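Local coordinates for protein MaoC-like dehydratase (Phytophthora Capsici, PDB 3KH8) that probably acts as a hydratase or dehydratase of the MaoC family, adding water to or removing it from an enoyl thioester, at residues 136-150 with 161-174. Residues are numbered along the deposited sequence; the frame is centred on the assembly and turned at random.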
loop_
_atom_site.group_PDB
_atom_site.type_symbol
_atom_site.label_atom_id
_atom_site.label_comp_id
_atom_site.label_asym_id
_atom_site.label_seq_id
_atom_site.Cartn_x
_atom_site.Cartn_y
_atom_site.Cartn_z
ATOM N N LEU A 136 -8.285 13.080 12.873
ATOM C CA LEU A 136 -7.986 11.799 13.499
ATOM C C LEU A 136 -6.639 11.832 14.211
ATOM O O LEU A 136 -5.710 12.502 13.761
ATOM C CB LEU A 136 -7.996 10.674 12.456
ATOM C CG LEU A 136 -9.319 10.341 11.764
ATOM C CD1 LEU A 136 -9.066 9.379 10.610
ATOM C CD2 LEU A 136 -10.340 9.765 12.741
ATOM N N ASP A 137 -6.553 11.111 15.329
ATOM C CA ASP A 137 -5.294 10.897 16.041
ATOM C C ASP A 137 -4.338 10.156 15.100
ATOM O O ASP A 137 -4.632 9.035 14.687
ATOM C CB ASP A 137 -5.556 10.070 17.308
ATOM C CG ASP A 137 -4.331 9.942 18.210
ATOM O OD1 ASP A 137 -3.181 10.138 17.753
ATOM O OD2 ASP A 137 -4.528 9.627 19.402
ATOM N N PRO A 138 -3.201 10.786 14.743
ATOM C CA PRO A 138 -2.295 10.151 13.779
ATOM C C PRO A 138 -1.497 8.960 14.332
ATOM O O PRO A 138 -0.796 8.294 13.572
ATOM C CB PRO A 138 -1.358 11.293 13.365
ATOM C CG PRO A 138 -1.404 12.260 14.490
ATOM C CD PRO A 138 -2.753 12.140 15.124
ATOM N N SER A 139 -1.620 8.689 15.632
ATOM C CA SER A 139 -0.970 7.521 16.236
ATOM C C SER A 139 -1.866 6.275 16.212
ATOM O O SER A 139 -1.478 5.209 16.694
ATOM C CB SER A 139 -0.518 7.836 17.667
ATOM O OG SER A 139 -1.634 7.950 18.535
ATOM N N GLY A 140 -3.058 6.410 15.635
ATOM C CA GLY A 140 -4.034 5.323 15.630
ATOM C C GLY A 140 -5.219 5.674 16.507
ATOM O O GLY A 140 -5.153 6.620 17.292
ATOM N N GLY A 141 -6.307 4.924 16.368
ATOM C CA GLY A 141 -7.508 5.200 17.146
ATOM C C GLY A 141 -8.640 4.217 16.946
ATOM O O GLY A 141 -8.643 3.425 16.005
ATOM N N THR A 142 -9.605 4.282 17.853
ATOM C CA THR A 142 -10.797 3.461 17.793
ATOM C C THR A 142 -12.000 4.391 17.900
ATOM O O THR A 142 -12.052 5.254 18.775
ATOM C CB THR A 142 -10.806 2.404 18.925
ATOM O OG1 THR A 142 -9.775 1.440 18.680
ATOM C CG2 THR A 142 -12.143 1.681 18.993
ATOM N N LEU A 143 -12.954 4.212 16.993
ATOM C CA LEU A 143 -14.109 5.095 16.903
ATOM C C LEU A 143 -15.404 4.309 16.913
ATOM O O LEU A 143 -15.446 3.162 16.465
ATOM C CB LEU A 143 -14.041 5.932 15.620
ATOM C CG LEU A 143 -12.815 6.817 15.372
ATOM C CD1 LEU A 143 -12.805 7.282 13.932
ATOM C CD2 LEU A 143 -12.779 8.013 16.322
ATOM N N THR A 144 -16.455 4.933 17.436
ATOM C CA THR A 144 -17.805 4.408 17.314
ATOM C C THR A 144 -18.449 4.991 16.058
ATOM O O THR A 144 -18.488 6.210 15.879
ATOM C CB THR A 144 -18.663 4.753 18.557
ATOM O OG1 THR A 144 -18.113 4.106 19.708
ATOM C CG2 THR A 144 -20.102 4.288 18.374
ATOM N N GLY A 145 -18.936 4.112 15.189
ATOM C CA GLY A 145 -19.676 4.524 14.003
ATOM C C GLY A 145 -21.168 4.323 14.180
ATOM O O GLY A 145 -21.608 3.262 14.632
ATOM N N LYS A 146 -21.940 5.348 13.830
ATOM C CA LYS A 146 -23.400 5.275 13.857
ATOM C C LYS A 146 -23.943 5.586 12.470
ATOM O O LYS A 146 -23.769 6.697 11.961
ATOM C CB LYS A 146 -23.985 6.245 14.887
ATOM C CG LYS A 146 -23.621 5.933 16.327
ATOM C CD LYS A 146 -24.413 6.802 17.291
ATOM C CE LYS A 146 -23.922 6.650 18.732
ATOM N NZ LYS A 146 -23.997 5.249 19.239
ATOM N N THR A 147 -24.592 4.601 11.858
ATOM C CA THR A 147 -25.083 4.753 10.492
ATOM C C THR A 147 -26.605 4.676 10.387
ATOM O O THR A 147 -27.248 3.863 11.055
ATOM C CB THR A 147 -24.384 3.781 9.501
ATOM O OG1 THR A 147 -25.111 3.731 8.266
ATOM C CG2 THR A 147 -24.280 2.389 10.073
ATOM N N LYS A 148 -27.161 5.544 9.543
ATOM C CA LYS A 148 -28.602 5.664 9.371
ATOM C C LYS A 148 -28.944 6.202 7.984
ATOM O O LYS A 148 -28.295 7.131 7.493
ATOM C CB LYS A 148 -29.179 6.600 10.434
ATOM C CG LYS A 148 -30.657 6.396 10.699
ATOM C CD LYS A 148 -31.286 7.634 11.313
ATOM C CE LYS A 148 -32.592 7.296 12.036
ATOM N NZ LYS A 148 -33.518 6.465 11.215
ATOM N N VAL A 149 -29.965 5.616 7.362
ATOM C CA VAL A 149 -30.510 6.143 6.108
ATOM C C VAL A 149 -31.324 7.398 6.432
ATOM O O VAL A 149 -32.274 7.338 7.217
ATOM C CB VAL A 149 -31.381 5.097 5.371
ATOM C CG1 VAL A 149 -32.016 5.705 4.118
ATOM C CG2 VAL A 149 -30.553 3.872 5.003
ATOM N N ILE A 150 -30.938 8.528 5.838
ATOM C CA ILE A 150 -31.545 9.829 6.162
ATOM C C ILE A 150 -32.393 10.429 5.032
ATOM O O ILE A 150 -33.140 11.385 5.255
ATOM C CB ILE A 150 -30.493 10.868 6.646
ATOM C CG1 ILE A 150 -29.426 11.116 5.568
ATOM C CG2 ILE A 150 -29.874 10.421 7.974
ATOM C CD1 ILE A 150 -28.549 12.330 5.821
ATOM N N MET A 161 -30.724 7.418 -2.455
ATOM C CA MET A 161 -30.677 7.024 -1.050
ATOM C C MET A 161 -29.438 7.621 -0.386
ATOM O O MET A 161 -28.312 7.385 -0.828
ATOM C CB MET A 161 -30.676 5.498 -0.908
ATOM C CG MET A 161 -30.816 5.017 0.534
ATOM S SD MET A 161 -30.949 3.225 0.707
ATOM C CE MET A 161 -29.260 2.703 0.419
ATOM N N GLU A 162 -29.655 8.395 0.672
ATOM C CA GLU A 162 -28.553 8.983 1.427
ATOM C C GLU A 162 -28.349 8.247 2.745
ATOM O O GLU A 162 -29.279 8.126 3.542
ATOM C CB GLU A 162 -28.789 10.471 1.684
ATOM C CG GLU A 162 -28.755 11.347 0.436
ATOM C CD GLU A 162 -28.734 12.830 0.768
ATOM O OE1 GLU A 162 -29.532 13.268 1.624
ATOM O OE2 GLU A 162 -27.917 13.560 0.169
ATOM N N THR A 163 -27.129 7.755 2.952
ATOM C CA THR A 163 -26.751 7.057 4.183
ATOM C C THR A 163 -25.715 7.875 4.950
ATOM O O THR A 163 -24.618 8.151 4.447
ATOM C CB THR A 163 -26.204 5.634 3.895
ATOM O OG1 THR A 163 -27.209 4.860 3.230
ATOM C CG2 THR A 163 -25.797 4.923 5.186
ATOM N N GLN A 164 -26.084 8.262 6.168
ATOM C CA GLN A 164 -25.233 9.058 7.029
ATOM C C GLN A 164 -24.440 8.169 7.981
ATOM O O GLN A 164 -24.962 7.190 8.509
ATOM C CB GLN A 164 -26.081 10.051 7.824
ATOM C CG GLN A 164 -25.308 10.927 8.796
ATOM C CD GLN A 164 -26.210 11.899 9.534
ATOM O OE1 GLN A 164 -26.865 12.737 8.922
ATOM N NE2 GLN A 164 -26.249 11.787 10.859
ATOM N N THR A 165 -23.177 8.525 8.184
ATOM C CA THR A 165 -22.331 7.865 9.171
ATOM C C THR A 165 -21.702 8.920 10.068
ATOM O O THR A 165 -21.057 9.851 9.588
ATOM C CB THR A 165 -21.231 7.008 8.506
ATOM O OG1 THR A 165 -21.841 6.012 7.682
ATOM C CG2 THR A 165 -20.363 6.319 9.560
ATOM N N GLN A 166 -21.912 8.774 11.370
ATOM C CA GLN A 166 -21.279 9.641 12.349
ATOM C C GLN A 166 -20.222 8.862 13.126
ATOM O O GLN A 166 -20.513 7.809 13.697
ATOM C CB GLN A 166 -22.326 10.228 13.301
ATOM C CG GLN A 166 -23.208 11.300 12.675
ATOM C CD GLN A 166 -24.300 11.780 13.612
ATOM O OE1 GLN A 166 -25.301 11.093 13.824
ATOM N NE2 GLN A 166 -24.113 12.967 14.178
ATOM N N PHE A 167 -18.992 9.373 13.121
ATOM C CA PHE A 167 -17.914 8.797 13.920
ATOM C C PHE A 167 -17.611 9.658 15.130
ATOM O O PHE A 167 -17.567 10.889 15.042
ATOM C CB PHE A 167 -16.642 8.588 13.094
ATOM C CG PHE A 167 -16.725 7.439 12.135
ATOM C CD1 PHE A 167 -16.798 6.126 12.603
ATOM C CD2 PHE A 167 -16.732 7.667 10.762
ATOM C CE1 PHE A 167 -16.880 5.062 11.720
ATOM C CE2 PHE A 167 -16.808 6.606 9.869
ATOM C CZ PHE A 167 -16.884 5.300 10.349
ATOM N N GLU A 168 -17.402 8.990 16.260
ATOM C CA GLU A 168 -17.125 9.644 17.531
ATOM C C GLU A 168 -16.218 8.774 18.399
ATOM O O GLU A 168 -16.152 7.557 18.220
ATOM C CB GLU A 168 -18.439 9.932 18.272
ATOM C CG GLU A 168 -19.350 8.708 18.419
ATOM C CD GLU A 168 -20.658 9.003 19.130
ATOM O OE1 GLU A 168 -21.167 10.142 19.033
ATOM O OE2 GLU A 168 -21.186 8.084 19.781
ATOM N N ASP A 169 -15.505 9.409 19.326
ATOM C CA ASP A 169 -14.851 8.683 20.416
ATOM C C ASP A 169 -15.396 9.179 21.755
ATOM O O ASP A 169 -16.428 9.856 21.790
ATOM C CB ASP A 169 -13.319 8.786 20.336
ATOM C CG ASP A 169 -12.810 10.220 20.320
ATOM O OD1 ASP A 169 -13.552 11.151 20.706
ATOM O OD2 ASP A 169 -11.642 10.414 19.919
ATOM N N GLY A 170 -14.710 8.839 22.846
ATOM C CA GLY A 170 -15.100 9.276 24.187
ATOM C C GLY A 170 -15.118 10.785 24.378
ATOM O O GLY A 170 -15.776 11.287 25.289
ATOM N N ASN A 171 -14.398 11.505 23.519
ATOM C CA ASN A 171 -14.336 12.966 23.575
ATOM C C ASN A 171 -15.343 13.683 22.666
ATOM O O ASN A 171 -15.339 14.914 22.572
ATOM C CB ASN A 171 -12.913 13.447 23.285
ATOM C CG ASN A 171 -11.969 13.200 24.448
ATOM O OD1 ASN A 171 -12.189 13.690 25.558
ATOM N ND2 ASN A 171 -10.906 12.445 24.197
ATOM N N GLY A 172 -16.197 12.912 21.998
ATOM C CA GLY A 172 -17.248 13.482 21.162
ATOM C C GLY A 172 -17.090 13.201 19.676
ATOM O O GLY A 172 -16.267 12.374 19.286
ATOM N N PRO A 173 -17.879 13.898 18.836
ATOM C CA PRO A 173 -17.907 13.685 17.382
ATOM C C PRO A 173 -16.555 13.966 16.728
ATOM O O PRO A 173 -15.850 14.887 17.141
ATOM C CB PRO A 173 -18.948 14.706 16.896
ATOM C CG PRO A 173 -19.762 15.049 18.110
ATOM C CD PRO A 173 -18.790 14.981 19.248
ATOM N N VAL A 174 -16.188 13.166 15.729
ATOM C CA VAL A 174 -14.956 13.422 14.971
ATOM C C VAL A 174 -15.226 13.673 13.481
ATOM O O VAL A 174 -14.611 14.555 12.883
ATOM C CB VAL A 174 -13.838 12.333 15.188
ATOM C CG1 VAL A 174 -13.664 11.998 16.671
ATOM C CG2 VAL A 174 -14.106 11.071 14.388
HETATM O O HOH W 1 -25.831 8.443 11.766
#
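Phe167 packs its ring directly on the backbone of Gly145, its non-hydrogen-bonded partner, with CD1 and CE1 both 3.6 Å from Gly145 CA. Thr165 CG2 covers one face of that ring near its rim. The Leu143 side chain crosses that of Phe167 at about a right angle; with CG beside its own backbone N (chi1 -57°), it meets Val174 tip to tip, CD2 to CG2 at 3.9 Å. All four residues are buried, and Leu91 of helix 91-94 covers Leu143 and Phe167. Thr144–Glu168, Lys146–Gln166 and Lys148–Gln164 are hydrogen-bonded pairs, each with two N-H to O bonds, alternating with non-hydrogen-bonded ones. This ladder defines an antiparallel hairpin of strands 141-154 and 158-169 in the hot dog fold, with strands 48-54 and 172-184 continuing the sheet on its two sides. The face of Lys146, Gln166 and Glu168 is looser: Gln166 is exposed, and a water donates to Lys146 O at 2.7 Å and weakly to Gln166 OE1. Lys146 extends CE to 3.3 Å from Glu168 OE2, but past the bend at chi4 (-59°) NZ stays 4.0 Å from OE2, beyond a salt bridge. At that face's far end Ile150 packs closely on Gln164, CG2 to CB at 3.8 Å.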